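Local coordinates for protein 3-keto-5-aminohexanoate cleavage enzyme (Burkholderia xenovorans LB400, PDB 3E49) that probably cleaves beta-keto acids such as 3-keto-5-aminohexanoate, using a zinc ion bound in a TIM-barrel fold, at residues Q240-A249 against Q276-L287. Numbering follows the deposited sequence.
Sequences QIPLASIGAA and QVRKIRQVIEGL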
loop_
_atom_site.group_PDB
_atom_site.type_symbol
_atom_site.label_atom_id
_atom_site.label_comp_id
_atom_site.label_asym_id
_atom_site.label_seq_id
_atom_site.Cartn_x
_atom_site.Cartn_y
_atom_site.Cartn_z
ATOM N N GLN A 240 20.358 -6.728 2.797
ATOM C CA GLN A 240 21.038 -6.158 1.647
ATOM C C GLN A 240 20.557 -6.747 0.301
ATOM O O GLN A 240 20.151 -6.027 -0.616
ATOM C CB GLN A 240 22.533 -6.386 1.783
ATOM C CG GLN A 240 23.368 -5.781 0.605
ATOM C CD GLN A 240 24.861 -6.034 0.798
ATOM O OE1 GLN A 240 25.386 -7.141 0.510
ATOM N NE2 GLN A 240 25.538 -5.032 1.343
ATOM N N ILE A 241 20.709 -8.045 0.136
ATOM C CA ILE A 241 20.373 -8.659 -1.147
ATOM C C ILE A 241 18.866 -8.771 -1.394
ATOM O O ILE A 241 18.394 -8.444 -2.470
ATOM C CB ILE A 241 21.107 -10.024 -1.392
ATOM C CG1 ILE A 241 22.611 -9.853 -1.213
ATOM C CG2 ILE A 241 20.693 -10.594 -2.799
ATOM C CD1 ILE A 241 23.307 -8.911 -2.302
ATOM N N PRO A 242 18.080 -9.252 -0.420
ATOM C CA PRO A 242 16.653 -9.301 -0.706
ATOM C C PRO A 242 16.006 -7.988 -1.107
ATOM O O PRO A 242 15.194 -7.935 -2.036
ATOM C CB PRO A 242 16.039 -9.779 0.648
ATOM C CG PRO A 242 17.145 -10.554 1.298
ATOM C CD PRO A 242 18.428 -9.823 0.884
ATOM N N LEU A 243 16.309 -6.916 -0.397
ATOM C CA LEU A 243 15.696 -5.629 -0.722
ATOM C C LEU A 243 16.240 -5.098 -2.052
ATOM O O LEU A 243 15.496 -4.588 -2.863
ATOM C CB LEU A 243 15.867 -4.621 0.449
ATOM C CG LEU A 243 15.063 -4.946 1.752
ATOM C CD1 LEU A 243 15.292 -3.839 2.806
ATOM C CD2 LEU A 243 13.553 -5.061 1.419
ATOM N N ALA A 244 17.530 -5.266 -2.296
ATOM C CA ALA A 244 18.103 -4.816 -3.578
ATOM C C ALA A 244 17.431 -5.591 -4.730
ATOM O O ALA A 244 17.193 -5.052 -5.798
ATOM C CB ALA A 244 19.568 -5.112 -3.594
ATOM N N SER A 245 17.166 -6.866 -4.492
ATOM C CA SER A 245 16.520 -7.745 -5.466
ATOM C C SER A 245 15.105 -7.229 -5.776
ATOM O O SER A 245 14.694 -7.113 -6.942
ATOM C CB SER A 245 16.471 -9.169 -4.919
ATOM O OG SER A 245 17.761 -9.733 -4.842
ATOM N N ILE A 246 14.342 -6.935 -4.720
ATOM C CA ILE A 246 13.003 -6.390 -4.911
ATOM C C ILE A 246 13.042 -5.105 -5.785
ATOM O O ILE A 246 12.242 -4.961 -6.683
ATOM C CB ILE A 246 12.283 -6.203 -3.564
ATOM C CG1 ILE A 246 12.057 -7.571 -2.962
ATOM C CG2 ILE A 246 10.943 -5.389 -3.710
ATOM C CD1 ILE A 246 11.485 -7.502 -1.514
ATOM N N GLY A 247 13.977 -4.185 -5.505
ATOM C CA GLY A 247 14.129 -2.977 -6.263
ATOM C C GLY A 247 14.581 -3.254 -7.671
ATOM O O GLY A 247 13.976 -2.707 -8.624
ATOM N N ALA A 248 15.547 -4.162 -7.847
ATOM C CA ALA A 248 16.144 -4.420 -9.194
ATOM C C ALA A 248 15.076 -4.975 -10.156
ATOM O O ALA A 248 15.004 -4.599 -11.354
ATOM C CB ALA A 248 17.333 -5.395 -9.083
ATOM N N ALA A 249 14.198 -5.801 -9.588
ATOM C CA ALA A 249 13.101 -6.437 -10.329
ATOM C C ALA A 249 12.069 -5.467 -10.810
ATOM O O ALA A 249 11.279 -5.825 -11.661
ATOM C CB ALA A 249 12.421 -7.544 -9.429
ATOM N N GLN A 276 30.056 -9.191 -2.825
ATOM C CA GLN A 276 28.678 -8.684 -2.745
ATOM C C GLN A 276 28.172 -8.141 -4.067
ATOM O O GLN A 276 26.975 -8.296 -4.382
ATOM C CB GLN A 276 28.573 -7.630 -1.652
ATOM C CG GLN A 276 28.740 -8.190 -0.255
ATOM C CD GLN A 276 28.609 -7.135 0.819
ATOM O OE1 GLN A 276 28.647 -5.951 0.520
ATOM N NE2 GLN A 276 28.404 -7.561 2.072
ATOM N N VAL A 277 29.068 -7.526 -4.858
ATOM C CA VAL A 277 28.695 -7.050 -6.179
ATOM C C VAL A 277 28.351 -8.276 -7.014
ATOM O O VAL A 277 27.381 -8.280 -7.788
ATOM C CB VAL A 277 29.824 -6.210 -6.849
ATOM C CG1 VAL A 277 29.461 -5.857 -8.287
ATOM C CG2 VAL A 277 30.142 -4.921 -6.051
ATOM N N ARG A 278 29.143 -9.331 -6.888
ATOM C CA ARG A 278 28.859 -10.566 -7.652
ATOM C C ARG A 278 27.543 -11.202 -7.261
ATOM O O ARG A 278 26.823 -11.719 -8.107
ATOM C CB ARG A 278 29.998 -11.584 -7.514
ATOM C CG ARG A 278 31.265 -11.163 -8.253
ATOM C CD ARG A 278 32.309 -12.271 -8.339
ATOM N NE ARG A 278 32.860 -12.639 -7.049
ATOM C CZ ARG A 278 33.882 -12.054 -6.457
ATOM N NH1 ARG A 278 34.522 -11.046 -7.043
ATOM N NH2 ARG A 278 34.270 -12.497 -5.273
ATOM N N LYS A 279 27.217 -11.160 -5.985
ATOM C CA LYS A 279 25.987 -11.776 -5.508
ATOM C C LYS A 279 24.769 -11.067 -6.089
ATOM O O LYS A 279 23.893 -11.710 -6.631
ATOM C CB LYS A 279 25.944 -11.799 -3.980
ATOM C CG LYS A 279 25.025 -12.851 -3.360
ATOM C CD LYS A 279 25.549 -14.247 -3.702
ATOM C CE LYS A 279 24.725 -15.361 -3.108
ATOM N NZ LYS A 279 24.948 -16.662 -3.869
ATOM N N ILE A 280 24.733 -9.744 -6.044
ATOM C CA ILE A 280 23.587 -9.015 -6.600
ATOM C C ILE A 280 23.555 -9.168 -8.109
ATOM O O ILE A 280 22.492 -9.175 -8.717
ATOM C CB ILE A 280 23.499 -7.532 -6.139
ATOM C CG1 ILE A 280 22.055 -6.994 -6.370
ATOM C CG2 ILE A 280 24.640 -6.616 -6.813
ATOM C CD1 ILE A 280 20.901 -7.758 -5.575
ATOM N N ARG A 281 24.719 -9.335 -8.721
ATOM C CA ARG A 281 24.752 -9.567 -10.132
ATOM C C ARG A 281 24.127 -10.906 -10.567
ATOM O O ARG A 281 23.592 -10.997 -11.656
ATOM C CB ARG A 281 26.162 -9.348 -10.695
ATOM C CG ARG A 281 26.508 -7.902 -10.761
ATOM C CD ARG A 281 27.820 -7.775 -11.469
ATOM N NE ARG A 281 27.742 -8.387 -12.789
ATOM C CZ ARG A 281 28.786 -8.865 -13.454
ATOM N NH1 ARG A 281 29.986 -8.875 -12.918
ATOM N NH2 ARG A 281 28.617 -9.408 -14.626
ATOM N N GLN A 282 24.080 -11.900 -9.681
ATOM C CA GLN A 282 23.404 -13.167 -9.980
ATOM C C GLN A 282 21.907 -12.898 -10.187
ATOM O O GLN A 282 21.285 -13.424 -11.113
ATOM C CB GLN A 282 23.584 -14.146 -8.804
ATOM C CG GLN A 282 24.996 -14.721 -8.682
ATOM C CD GLN A 282 25.143 -15.823 -7.614
ATOM O OE1 GLN A 282 24.357 -15.920 -6.662
ATOM N NE2 GLN A 282 26.176 -16.647 -7.769
ATOM N N VAL A 283 21.351 -12.070 -9.315
ATOM C CA VAL A 283 19.951 -11.608 -9.416
ATOM C C VAL A 283 19.733 -10.765 -10.661
ATOM O O VAL A 283 18.813 -11.005 -11.463
ATOM C CB VAL A 283 19.519 -10.859 -8.153
ATOM C CG1 VAL A 283 18.046 -10.340 -8.304
ATOM C CG2 VAL A 283 19.682 -11.776 -6.934
ATOM N N ILE A 284 20.582 -9.777 -10.844
ATOM C CA ILE A 284 20.503 -8.912 -12.059
ATOM C C ILE A 284 20.457 -9.761 -13.325
ATOM O O ILE A 284 19.565 -9.608 -14.143
ATOM C CB ILE A 284 21.630 -7.873 -12.042
ATOM C CG1 ILE A 284 21.379 -6.874 -10.887
ATOM C CG2 ILE A 284 21.759 -7.109 -13.447
ATOM C CD1 ILE A 284 22.569 -5.961 -10.515
ATOM N N GLU A 285 21.389 -10.694 -13.457
ATOM C CA GLU A 285 21.434 -11.598 -14.605
ATOM C C GLU A 285 20.176 -12.471 -14.749
ATOM O O GLU A 285 19.666 -12.655 -15.838
ATOM C CB GLU A 285 22.701 -12.482 -14.521
ATOM C CG GLU A 285 22.890 -13.528 -15.672
ATOM C CD GLU A 285 22.802 -12.902 -17.078
ATOM O OE1 GLU A 285 23.186 -11.711 -17.225
ATOM O OE2 GLU A 285 22.352 -13.611 -18.028
ATOM N N GLY A 286 19.729 -13.078 -13.645
ATOM C CA GLY A 286 18.465 -13.858 -13.605
ATOM C C GLY A 286 17.298 -13.037 -14.143
ATOM O O GLY A 286 16.457 -13.551 -14.895
ATOM N N LEU A 287 17.285 -11.757 -13.800
ATOM C CA LEU A 287 16.279 -10.829 -14.271
ATOM C C LEU A 287 16.502 -10.383 -15.720
ATOM O O LEU A 287 15.722 -9.599 -16.219
ATOM C CB LEU A 287 16.242 -9.584 -13.381
ATOM C CG LEU A 287 15.650 -9.792 -11.971
ATOM C CD1 LEU A 287 16.106 -8.621 -11.074
ATOM C CD2 LEU A 287 14.140 -9.899 -12.068
#
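Ile280 reaches across from helix 273-286 to Ala244 of helix 240-248, and its CD1 lies 3.6 Å from Ala244 CB. Chi1 of -161° turns Ile280 CG1 opposite the backbone N, and chi2 then sets where CD1 lies. Ile241 passes Ile280 in the reverse sense, its CG2 resting 4.0 Å from Ile280 CD1. Towards the C-terminal ends the apolar contact continues through Leu287: CD1 is 4.0 Å from Ala248 CB and also lies by the backbone N of Ala249, while CD2 is 3.9 Å from Ala249 CB. Small alanines thus receive longer branched chains, and the two segments run in the same general direction, their axes 10.0 Å apart at closest approach and inclined by 32°.

Ser245 brings a hydroxyl into the apolar part of the interface. Its OG donates to Ile241 O one turn earlier (2.8 Å), from above the carbonyl plane; that oxygen also accepts the Ser245 backbone N-H. With its proton given to its own helix, the hydroxyl oxygen lies against both methyls of Val283.

A different chemistry operates at the N-terminal ends, where the extended side chains of Gln240 and Gln276 meet with amide planes 87° apart. Gln240 NE2 gives a weak hydrogen bond to Gln276 OE1 (3.3 Å). Stronger support for Gln276 comes from its NE2, which bonds to the carbonyls of Trp263 and Ser261; Gly257 adds weak bonds to both glutamines.

Alongside, Ala244 and Ala248 touch Val254 of barrel strand 253-256, so the pair belongs to the helical layer around the TIM barrel. The chemistry implies adhesion mainly by apolar packing, with the glutamine amides tying the helix starts to the loop after that strand, which carries the zinc ligand Glu259, whose side chain is about 8 Å from that of Gln240.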